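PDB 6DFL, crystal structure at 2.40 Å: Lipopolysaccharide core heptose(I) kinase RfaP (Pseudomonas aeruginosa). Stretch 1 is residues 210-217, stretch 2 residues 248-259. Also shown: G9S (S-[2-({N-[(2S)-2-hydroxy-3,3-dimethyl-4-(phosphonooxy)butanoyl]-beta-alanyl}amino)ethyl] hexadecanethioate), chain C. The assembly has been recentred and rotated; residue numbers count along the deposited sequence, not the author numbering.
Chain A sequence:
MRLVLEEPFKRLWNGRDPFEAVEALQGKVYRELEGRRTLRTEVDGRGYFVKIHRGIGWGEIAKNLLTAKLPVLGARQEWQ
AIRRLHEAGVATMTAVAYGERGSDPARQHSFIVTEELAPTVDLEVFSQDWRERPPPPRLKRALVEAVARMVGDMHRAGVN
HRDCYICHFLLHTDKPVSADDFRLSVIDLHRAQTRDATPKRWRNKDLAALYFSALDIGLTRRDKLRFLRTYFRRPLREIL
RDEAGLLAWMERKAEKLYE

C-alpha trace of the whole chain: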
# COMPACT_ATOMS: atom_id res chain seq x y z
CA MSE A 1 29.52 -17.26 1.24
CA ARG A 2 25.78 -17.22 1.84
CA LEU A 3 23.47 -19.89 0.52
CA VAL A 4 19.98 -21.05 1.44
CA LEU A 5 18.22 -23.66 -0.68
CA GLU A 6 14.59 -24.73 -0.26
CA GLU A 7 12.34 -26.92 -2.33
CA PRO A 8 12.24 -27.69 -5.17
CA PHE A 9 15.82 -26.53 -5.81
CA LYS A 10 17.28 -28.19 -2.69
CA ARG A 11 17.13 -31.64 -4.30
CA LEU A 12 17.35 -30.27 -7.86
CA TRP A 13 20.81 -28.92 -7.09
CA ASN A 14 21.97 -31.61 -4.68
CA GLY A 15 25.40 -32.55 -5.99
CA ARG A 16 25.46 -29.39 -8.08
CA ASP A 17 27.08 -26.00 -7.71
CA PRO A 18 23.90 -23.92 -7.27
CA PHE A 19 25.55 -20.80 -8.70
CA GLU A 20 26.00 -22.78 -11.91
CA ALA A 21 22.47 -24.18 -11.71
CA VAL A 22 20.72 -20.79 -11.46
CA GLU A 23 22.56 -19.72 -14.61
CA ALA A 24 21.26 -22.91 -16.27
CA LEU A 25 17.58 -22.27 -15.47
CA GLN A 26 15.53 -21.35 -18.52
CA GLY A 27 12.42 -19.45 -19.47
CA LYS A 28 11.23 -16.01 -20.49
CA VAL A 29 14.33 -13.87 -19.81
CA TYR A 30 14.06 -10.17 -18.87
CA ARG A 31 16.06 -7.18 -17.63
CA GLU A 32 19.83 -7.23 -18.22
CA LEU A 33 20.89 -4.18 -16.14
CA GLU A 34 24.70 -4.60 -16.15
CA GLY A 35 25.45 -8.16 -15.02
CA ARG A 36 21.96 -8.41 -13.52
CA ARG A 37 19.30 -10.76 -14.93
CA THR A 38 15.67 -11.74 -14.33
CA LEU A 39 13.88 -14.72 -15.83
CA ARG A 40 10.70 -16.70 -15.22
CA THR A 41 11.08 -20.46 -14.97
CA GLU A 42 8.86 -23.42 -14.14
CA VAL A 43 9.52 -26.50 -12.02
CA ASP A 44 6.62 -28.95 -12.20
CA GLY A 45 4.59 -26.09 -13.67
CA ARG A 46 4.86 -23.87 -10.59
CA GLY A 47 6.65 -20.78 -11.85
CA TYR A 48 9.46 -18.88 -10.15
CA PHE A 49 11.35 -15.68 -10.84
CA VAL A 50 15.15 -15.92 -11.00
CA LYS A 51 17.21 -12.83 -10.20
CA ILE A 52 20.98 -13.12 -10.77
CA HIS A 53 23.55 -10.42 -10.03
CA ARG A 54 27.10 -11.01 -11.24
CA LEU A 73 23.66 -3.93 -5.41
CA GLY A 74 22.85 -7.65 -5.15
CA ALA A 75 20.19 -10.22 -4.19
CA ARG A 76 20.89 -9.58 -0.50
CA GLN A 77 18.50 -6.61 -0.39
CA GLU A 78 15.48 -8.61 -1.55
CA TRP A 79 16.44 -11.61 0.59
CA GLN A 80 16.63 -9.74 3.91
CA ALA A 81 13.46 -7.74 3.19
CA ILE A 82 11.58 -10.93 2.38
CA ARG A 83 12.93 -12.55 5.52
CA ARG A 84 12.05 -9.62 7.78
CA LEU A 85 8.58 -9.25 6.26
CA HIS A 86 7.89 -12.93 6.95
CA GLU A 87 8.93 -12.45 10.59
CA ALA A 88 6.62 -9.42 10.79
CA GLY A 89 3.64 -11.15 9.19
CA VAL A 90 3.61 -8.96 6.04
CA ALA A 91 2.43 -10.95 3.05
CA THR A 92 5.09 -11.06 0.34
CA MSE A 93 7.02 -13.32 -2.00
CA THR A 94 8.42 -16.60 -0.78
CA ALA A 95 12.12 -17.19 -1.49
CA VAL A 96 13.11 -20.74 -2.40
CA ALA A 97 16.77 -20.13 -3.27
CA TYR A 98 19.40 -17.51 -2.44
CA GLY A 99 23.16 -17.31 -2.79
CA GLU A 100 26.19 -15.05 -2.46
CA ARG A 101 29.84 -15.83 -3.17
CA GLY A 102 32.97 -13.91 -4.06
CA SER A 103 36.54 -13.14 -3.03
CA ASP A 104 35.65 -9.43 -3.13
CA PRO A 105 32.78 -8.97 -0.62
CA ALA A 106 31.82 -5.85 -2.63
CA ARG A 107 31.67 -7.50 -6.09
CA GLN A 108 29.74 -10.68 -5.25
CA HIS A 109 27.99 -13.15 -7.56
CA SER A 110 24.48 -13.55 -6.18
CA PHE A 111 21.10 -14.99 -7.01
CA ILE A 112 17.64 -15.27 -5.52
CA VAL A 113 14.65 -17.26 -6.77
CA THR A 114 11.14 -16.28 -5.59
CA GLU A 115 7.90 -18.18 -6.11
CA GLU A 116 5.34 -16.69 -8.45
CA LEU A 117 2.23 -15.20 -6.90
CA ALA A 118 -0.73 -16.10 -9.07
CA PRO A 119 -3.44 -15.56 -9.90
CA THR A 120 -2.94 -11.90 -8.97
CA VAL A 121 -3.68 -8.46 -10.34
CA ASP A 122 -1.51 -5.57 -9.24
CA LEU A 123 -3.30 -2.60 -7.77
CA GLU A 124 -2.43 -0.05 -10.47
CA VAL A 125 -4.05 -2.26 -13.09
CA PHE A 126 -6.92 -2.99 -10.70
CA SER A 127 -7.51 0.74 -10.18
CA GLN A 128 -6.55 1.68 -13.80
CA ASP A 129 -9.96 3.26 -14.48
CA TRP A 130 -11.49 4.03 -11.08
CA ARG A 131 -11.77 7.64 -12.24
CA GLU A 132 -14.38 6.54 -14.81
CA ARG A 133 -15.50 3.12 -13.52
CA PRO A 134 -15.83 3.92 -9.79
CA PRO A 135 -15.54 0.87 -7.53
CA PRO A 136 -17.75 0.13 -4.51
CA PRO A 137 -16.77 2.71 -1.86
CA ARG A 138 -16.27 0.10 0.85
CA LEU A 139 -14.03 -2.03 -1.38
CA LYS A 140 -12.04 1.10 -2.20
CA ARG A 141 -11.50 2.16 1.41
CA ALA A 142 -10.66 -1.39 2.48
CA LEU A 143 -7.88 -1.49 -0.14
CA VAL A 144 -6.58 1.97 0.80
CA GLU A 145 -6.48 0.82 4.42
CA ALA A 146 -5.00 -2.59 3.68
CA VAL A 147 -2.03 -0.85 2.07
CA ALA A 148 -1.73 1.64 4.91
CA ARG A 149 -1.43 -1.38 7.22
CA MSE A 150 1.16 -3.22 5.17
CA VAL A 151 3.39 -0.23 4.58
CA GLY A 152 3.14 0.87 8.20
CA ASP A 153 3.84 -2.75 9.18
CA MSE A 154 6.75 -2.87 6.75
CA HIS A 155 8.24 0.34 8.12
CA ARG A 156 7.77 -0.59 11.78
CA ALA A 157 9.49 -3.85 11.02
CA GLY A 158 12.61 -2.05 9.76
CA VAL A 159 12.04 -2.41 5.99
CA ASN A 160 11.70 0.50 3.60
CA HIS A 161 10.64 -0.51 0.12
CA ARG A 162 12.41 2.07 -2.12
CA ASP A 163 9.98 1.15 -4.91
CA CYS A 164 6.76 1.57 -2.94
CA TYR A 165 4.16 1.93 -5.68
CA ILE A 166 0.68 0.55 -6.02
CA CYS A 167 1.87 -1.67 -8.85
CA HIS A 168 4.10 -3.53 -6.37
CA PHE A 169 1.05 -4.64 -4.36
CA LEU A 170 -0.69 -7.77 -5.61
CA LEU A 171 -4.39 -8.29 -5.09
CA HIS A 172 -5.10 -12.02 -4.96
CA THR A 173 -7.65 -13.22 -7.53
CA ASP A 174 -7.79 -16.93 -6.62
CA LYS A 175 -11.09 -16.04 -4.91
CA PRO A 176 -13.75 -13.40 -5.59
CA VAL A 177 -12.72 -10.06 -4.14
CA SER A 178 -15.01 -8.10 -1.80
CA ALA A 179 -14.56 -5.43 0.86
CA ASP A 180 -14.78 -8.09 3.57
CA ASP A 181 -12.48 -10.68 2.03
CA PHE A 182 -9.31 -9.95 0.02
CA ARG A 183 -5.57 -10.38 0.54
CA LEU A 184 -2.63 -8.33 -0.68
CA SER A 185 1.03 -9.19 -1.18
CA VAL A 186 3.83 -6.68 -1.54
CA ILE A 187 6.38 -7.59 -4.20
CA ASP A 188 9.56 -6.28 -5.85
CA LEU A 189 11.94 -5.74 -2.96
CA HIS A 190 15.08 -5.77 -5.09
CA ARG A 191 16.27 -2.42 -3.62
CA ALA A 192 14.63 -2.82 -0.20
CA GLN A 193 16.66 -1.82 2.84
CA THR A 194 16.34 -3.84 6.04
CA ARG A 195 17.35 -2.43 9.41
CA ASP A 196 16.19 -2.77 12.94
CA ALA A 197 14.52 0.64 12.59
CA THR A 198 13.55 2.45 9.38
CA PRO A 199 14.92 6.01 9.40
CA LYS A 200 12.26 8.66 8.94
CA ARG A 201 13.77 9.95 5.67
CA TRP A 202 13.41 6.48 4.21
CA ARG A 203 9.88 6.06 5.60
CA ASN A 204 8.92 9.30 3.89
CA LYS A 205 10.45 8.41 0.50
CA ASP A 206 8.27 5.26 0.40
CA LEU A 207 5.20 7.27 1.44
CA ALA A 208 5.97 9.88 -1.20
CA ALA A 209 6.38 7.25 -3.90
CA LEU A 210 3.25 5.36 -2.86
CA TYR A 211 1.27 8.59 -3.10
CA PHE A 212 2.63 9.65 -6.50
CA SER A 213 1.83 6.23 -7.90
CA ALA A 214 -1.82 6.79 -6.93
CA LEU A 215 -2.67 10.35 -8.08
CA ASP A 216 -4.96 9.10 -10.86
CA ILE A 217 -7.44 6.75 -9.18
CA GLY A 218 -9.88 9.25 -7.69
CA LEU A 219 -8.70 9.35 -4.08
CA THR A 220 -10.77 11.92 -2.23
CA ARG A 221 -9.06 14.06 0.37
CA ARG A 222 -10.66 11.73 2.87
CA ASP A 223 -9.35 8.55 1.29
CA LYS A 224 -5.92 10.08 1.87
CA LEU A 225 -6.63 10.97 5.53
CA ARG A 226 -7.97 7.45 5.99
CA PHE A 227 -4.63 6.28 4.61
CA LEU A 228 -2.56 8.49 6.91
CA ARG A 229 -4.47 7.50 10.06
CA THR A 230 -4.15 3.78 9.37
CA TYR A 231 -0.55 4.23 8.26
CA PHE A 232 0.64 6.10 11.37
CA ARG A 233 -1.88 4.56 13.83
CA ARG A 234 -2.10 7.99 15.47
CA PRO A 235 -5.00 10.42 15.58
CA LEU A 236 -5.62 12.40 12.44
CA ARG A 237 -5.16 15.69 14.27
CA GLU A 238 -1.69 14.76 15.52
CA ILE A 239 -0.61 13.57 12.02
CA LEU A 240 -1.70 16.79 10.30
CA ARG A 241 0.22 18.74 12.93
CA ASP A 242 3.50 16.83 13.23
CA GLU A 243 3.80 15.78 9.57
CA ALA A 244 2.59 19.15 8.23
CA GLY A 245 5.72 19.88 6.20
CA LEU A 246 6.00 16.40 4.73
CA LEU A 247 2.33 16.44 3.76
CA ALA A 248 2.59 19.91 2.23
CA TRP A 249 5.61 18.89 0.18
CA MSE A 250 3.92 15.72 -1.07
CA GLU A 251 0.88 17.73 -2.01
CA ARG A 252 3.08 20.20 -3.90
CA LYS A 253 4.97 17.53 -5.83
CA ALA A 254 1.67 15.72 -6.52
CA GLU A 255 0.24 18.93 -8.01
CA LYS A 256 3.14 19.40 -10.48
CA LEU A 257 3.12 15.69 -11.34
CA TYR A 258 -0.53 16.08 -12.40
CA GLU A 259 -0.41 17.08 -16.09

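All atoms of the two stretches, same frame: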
# COMPACT_ATOMS: atom_id res chain seq x y z
N LEU A 210 4.56 6.00 -2.83
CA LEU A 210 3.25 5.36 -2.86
C LEU A 210 2.18 6.35 -3.27
O LEU A 210 1.33 6.04 -4.12
CB LEU A 210 2.94 4.73 -1.51
CG LEU A 210 1.63 3.97 -1.60
CD1 LEU A 210 1.73 2.85 -2.61
CD2 LEU A 210 1.25 3.43 -0.23
N TYR A 211 2.25 7.57 -2.75
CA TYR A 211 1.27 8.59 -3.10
C TYR A 211 1.36 8.95 -4.59
O TYR A 211 0.34 9.01 -5.28
CB TYR A 211 1.49 9.83 -2.24
CG TYR A 211 0.47 10.92 -2.44
CD1 TYR A 211 -0.85 10.61 -2.77
CD2 TYR A 211 0.82 12.25 -2.32
CE1 TYR A 211 -1.79 11.62 -2.96
CE2 TYR A 211 -0.11 13.26 -2.50
CZ TYR A 211 -1.40 12.93 -2.83
OH TYR A 211 -2.33 13.93 -3.02
N PHE A 212 2.56 9.22 -5.10
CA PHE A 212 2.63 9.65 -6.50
C PHE A 212 2.18 8.54 -7.43
O PHE A 212 1.59 8.82 -8.47
CB PHE A 212 4.04 10.13 -6.83
CG PHE A 212 4.53 11.19 -5.88
CD1 PHE A 212 3.63 12.05 -5.27
CD2 PHE A 212 5.87 11.30 -5.56
CE1 PHE A 212 4.05 13.02 -4.40
CE2 PHE A 212 6.29 12.29 -4.66
CZ PHE A 212 5.37 13.14 -4.09
N SER A 213 2.35 7.28 -7.04
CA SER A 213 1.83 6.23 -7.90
C SER A 213 0.31 6.18 -7.89
O SER A 213 -0.27 5.38 -8.63
CB SER A 213 2.40 4.88 -7.48
OG SER A 213 1.60 4.24 -6.50
N ALA A 214 -0.38 6.99 -7.09
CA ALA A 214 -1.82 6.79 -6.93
C ALA A 214 -2.63 8.06 -7.18
O ALA A 214 -3.82 8.09 -6.84
CB ALA A 214 -2.12 6.22 -5.54
N LEU A 215 -2.03 9.06 -7.82
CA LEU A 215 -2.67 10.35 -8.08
C LEU A 215 -3.83 10.28 -9.07
O LEU A 215 -4.56 11.27 -9.20
CB LEU A 215 -1.65 11.35 -8.61
CG LEU A 215 -0.49 11.56 -7.65
CD1 LEU A 215 0.50 12.54 -8.24
CD2 LEU A 215 -1.00 12.00 -6.25
N ASP A 216 -4.05 9.15 -9.73
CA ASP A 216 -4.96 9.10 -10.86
C ASP A 216 -6.09 8.09 -10.66
O ASP A 216 -6.67 7.61 -11.63
CB ASP A 216 -4.16 8.78 -12.14
CG ASP A 216 -4.96 9.01 -13.39
OD1 ASP A 216 -5.43 10.15 -13.60
OD2 ASP A 216 -5.13 8.03 -14.16
N ILE A 217 -6.41 7.75 -9.42
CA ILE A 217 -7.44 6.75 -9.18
C ILE A 217 -8.63 7.33 -8.43
O ILE A 217 -9.49 6.58 -7.96
CB ILE A 217 -6.86 5.53 -8.46
CG1 ILE A 217 -6.37 5.93 -7.05
CG2 ILE A 217 -5.74 4.90 -9.27
CD1 ILE A 217 -5.74 4.81 -6.31
N ALA A 248 2.72 18.76 3.12
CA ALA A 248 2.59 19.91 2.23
C ALA A 248 3.51 19.75 1.03
O ALA A 248 3.16 20.11 -0.10
CB ALA A 248 2.91 21.19 2.98
N TRP A 249 4.70 19.19 1.27
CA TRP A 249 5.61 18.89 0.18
C TRP A 249 5.01 17.87 -0.76
O TRP A 249 4.93 18.11 -1.97
CB TRP A 249 6.94 18.39 0.73
CG TRP A 249 7.84 17.90 -0.35
CD1 TRP A 249 8.68 18.66 -1.11
CD2 TRP A 249 8.00 16.55 -0.79
NE1 TRP A 249 9.36 17.86 -2.00
CE2 TRP A 249 8.96 16.56 -1.83
CE3 TRP A 249 7.43 15.33 -0.41
CZ2 TRP A 249 9.36 15.40 -2.49
CZ3 TRP A 249 7.82 14.18 -1.07
CH2 TRP A 249 8.77 14.23 -2.11
N MSE A 250 4.53 16.74 -0.23
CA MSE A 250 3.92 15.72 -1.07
C MSE A 250 2.78 16.30 -1.86
O MSE A 250 2.63 16.00 -3.03
CB MSE A 250 3.40 14.55 -0.26
CG MSE A 250 4.48 13.70 0.37
SE MSE A 250 3.78 12.47 1.71
CE MSE A 250 2.54 11.43 0.66
N GLU A 251 1.98 17.16 -1.25
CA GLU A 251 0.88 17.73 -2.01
C GLU A 251 1.39 18.64 -3.12
O GLU A 251 0.74 18.76 -4.17
CB GLU A 251 -0.08 18.48 -1.08
CG GLU A 251 -1.49 18.63 -1.64
CD GLU A 251 -2.02 17.38 -2.33
OE1 GLU A 251 -2.54 17.49 -3.47
OE2 GLU A 251 -1.90 16.28 -1.74
N ARG A 252 2.55 19.27 -2.92
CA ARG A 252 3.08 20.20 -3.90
C ARG A 252 3.68 19.45 -5.08
O ARG A 252 3.41 19.78 -6.24
CB ARG A 252 4.12 21.10 -3.25
CG ARG A 252 3.55 22.32 -2.60
CD ARG A 252 4.64 23.35 -2.40
NE ARG A 252 5.86 22.73 -1.87
CZ ARG A 252 6.03 22.41 -0.59
NH1 ARG A 252 5.06 22.66 0.30
NH2 ARG A 252 7.16 21.85 -0.18
N LYS A 253 4.49 18.43 -4.80
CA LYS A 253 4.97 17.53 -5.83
C LYS A 253 3.81 16.89 -6.59
O LYS A 253 3.81 16.85 -7.83
CB LYS A 253 5.86 16.46 -5.21
CG LYS A 253 6.74 15.73 -6.21
CD LYS A 253 8.14 15.64 -5.66
CE LYS A 253 9.09 15.04 -6.68
NZ LYS A 253 10.49 15.01 -6.14
N ALA A 254 2.80 16.39 -5.87
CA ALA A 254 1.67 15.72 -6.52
C ALA A 254 0.92 16.67 -7.45
O ALA A 254 0.41 16.23 -8.49
CB ALA A 254 0.72 15.14 -5.48
N GLU A 255 0.83 17.95 -7.10
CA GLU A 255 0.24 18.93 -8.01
C GLU A 255 1.01 18.99 -9.33
O GLU A 255 0.44 18.78 -10.41
CB GLU A 255 0.18 20.30 -7.34
CG GLU A 255 -1.11 20.53 -6.54
CD GLU A 255 -0.99 21.62 -5.46
OE1 GLU A 255 -0.19 22.57 -5.65
OE2 GLU A 255 -1.70 21.52 -4.42
N LYS A 256 2.32 19.28 -9.27
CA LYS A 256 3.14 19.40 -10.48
C LYS A 256 3.10 18.12 -11.30
O LYS A 256 2.98 18.17 -12.53
CB LYS A 256 4.59 19.74 -10.13
CG LYS A 256 4.80 21.18 -9.69
CD LYS A 256 6.26 21.44 -9.32
CE LYS A 256 6.43 21.56 -7.82
NZ LYS A 256 5.58 22.65 -7.25
N LEU A 257 3.17 16.97 -10.64
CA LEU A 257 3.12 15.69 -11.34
C LEU A 257 1.80 15.48 -12.09
O LEU A 257 1.76 14.69 -13.03
CB LEU A 257 3.34 14.54 -10.35
CG LEU A 257 4.75 14.42 -9.77
CD1 LEU A 257 4.75 13.51 -8.56
CD2 LEU A 257 5.71 13.90 -10.81
N TYR A 258 0.74 16.18 -11.69
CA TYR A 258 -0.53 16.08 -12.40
C TYR A 258 -0.49 17.00 -13.63
O TYR A 258 -0.32 18.22 -13.51
CB TYR A 258 -1.69 16.41 -11.45
CG TYR A 258 -2.82 15.43 -11.62
CD1 TYR A 258 -2.64 14.08 -11.34
CD2 TYR A 258 -4.06 15.84 -12.11
CE1 TYR A 258 -3.66 13.16 -11.54
CE2 TYR A 258 -5.10 14.93 -12.30
CZ TYR A 258 -4.90 13.59 -12.01
OH TYR A 258 -5.92 12.67 -12.21
N GLU A 259 -0.60 16.39 -14.81
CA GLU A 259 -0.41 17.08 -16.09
C GLU A 259 -0.92 16.24 -17.25
O GLU A 259 -1.49 16.76 -18.21
CB GLU A 259 1.06 17.42 -16.29
CG GLU A 259 1.96 16.20 -16.36
CD GLU A 259 3.42 16.55 -16.15
OE1 GLU A 259 3.73 17.76 -16.08
OE2 GLU A 259 4.25 15.62 -16.05
OXT GLU A 259 -0.78 15.01 -17.27
C1 G9S C . -5.19 16.38 3.63
C2 G9S C . -6.98 17.98 2.87
C3 G9S C . -7.37 19.33 2.30
C4 G9S C . -6.96 20.54 3.13
C5 G9S C . -5.76 20.71 5.47
C6 G9S C . -7.92 20.56 7.01
C7 G9S C . -8.87 21.52 7.69
C8 G9S C . -8.71 19.63 6.12
C10 G9S C . -2.25 15.02 2.30
C11 G9S C . -0.96 14.99 1.54
C12 G9S C . -0.59 13.66 0.94
C13 G9S C . -1.64 12.56 1.09
C14 G9S C . -1.23 11.35 1.94
C15 G9S C . -0.80 10.10 1.19
C16 G9S C . -1.87 9.24 0.56
N2 G9S C . -5.58 17.66 3.10
C19 G9S C . -5.04 15.25 2.64
C20 G9S C . -7.22 19.78 8.08
C21 G9S C . -1.59 7.76 0.37
C22 G9S C . -2.41 7.10 -0.73
C23 G9S C . -1.96 5.78 -1.29
C24 G9S C . -2.93 4.63 -1.14
C25 G9S C . -2.67 3.32 -1.87
C26 G9S C . -3.86 2.40 -2.14
C27 G9S C . -4.62 2.60 -3.44
C28 G9S C . -5.61 1.53 -3.80
C29 G9S C . -5.37 0.75 -5.05
C30 G9S C . -6.91 21.43 6.20
N3 G9S C . -5.81 20.32 4.05
O2 G9S C . -7.85 17.16 3.15
O3 G9S C . -2.28 14.92 3.53
O4 G9S C . -4.74 20.46 6.09
O5 G9S C . -7.53 22.30 5.33
O6 G9S C . -8.33 22.75 8.05
O8 G9S C . -8.49 24.97 9.26
O9 G9S C . -8.21 22.86 10.59
P1 G9S C . -8.82 23.49 9.35
S1 G9S C . -3.74 15.46 1.44

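Stretch 1 carries the last part of a helix, which covers 210-212, and then leaves it through two overlapping type I beta turns, Phe 212 to Leu 215 and Ala 214 to Ile 217. The backbone bond from Ala 214 N to Tyr 211 O (2.8 Å) and the side-chain bond from Ser 213 OG to Leu 210 O (3.0 Å) tie the start of this turn region to the preceding helix. Stretch 2 is mostly helical, with i to i+4 bonds such as Ala 254 N to Met 250 O (2.9 Å) and Leu 257 N to Lys 253 O (2.9 Å). The backbones come near each other at Phe 212 and Ala 254, whose CA atoms lie 6.1 Å apart; at Tyr 211 and Met 250 the CA-CA distance is 7.9 Å. A small methyl side chain at Ala 254, directed toward stretch 1, accompanies the shorter spacing.

Phe 212 fits as a knob into a hole formed by Met 250, Lys 253, Ala 254 and Leu 257. Its CA-to-CB bond points sideways, but chi1 of -53° (m) brings the ring end nearer, so that CZ reaches Lys 253 CB at 3.5 Å. Leu 257 CD1 covers one ring face, 3.8 Å from the centroid of the Phe 212 ring and 22° off its normal, which supports a CH-pi contact. At the ring edge, Phe 212 CE1 approaches Met 250 O at 3.6 Å. The Trp 249 six-membered ring is an oblique neighbour, with centroids 5.9 Å apart and planes at 59°.

Tyr 211 points toward stretch 2 and combines apolar packing with a polar anchor. Its CB lies 3.5 Å from CE of Met 250, a selenomethionine, and its CE2 lies 3.6 Å from Ala 254 CB. Farther out, Tyr 211 OH donates a hydrogen bond to Glu 251 OE2 (2.7 Å), and the acceptor lies near the ring plane. Although the CA-to-CB bond of Glu 251 points away, its side chain bends back to bring the carboxylate within reach. The ligand G9S covers one face of the tyrosine ring, with Tyr 211 CE2 at 3.5 Å from G9S C12.

Leu 215 extends the apolar contact beyond the helix end: its CD2 meets Ala 254 CB at 3.7 Å and its CD1 meets Leu 257 CB at 4.1 Å. Tyr 258 reaches the same turn region, with CE1 at 4.0 Å from Leu 215 CB and OH at 2.9 Å from Asp 216 OD1.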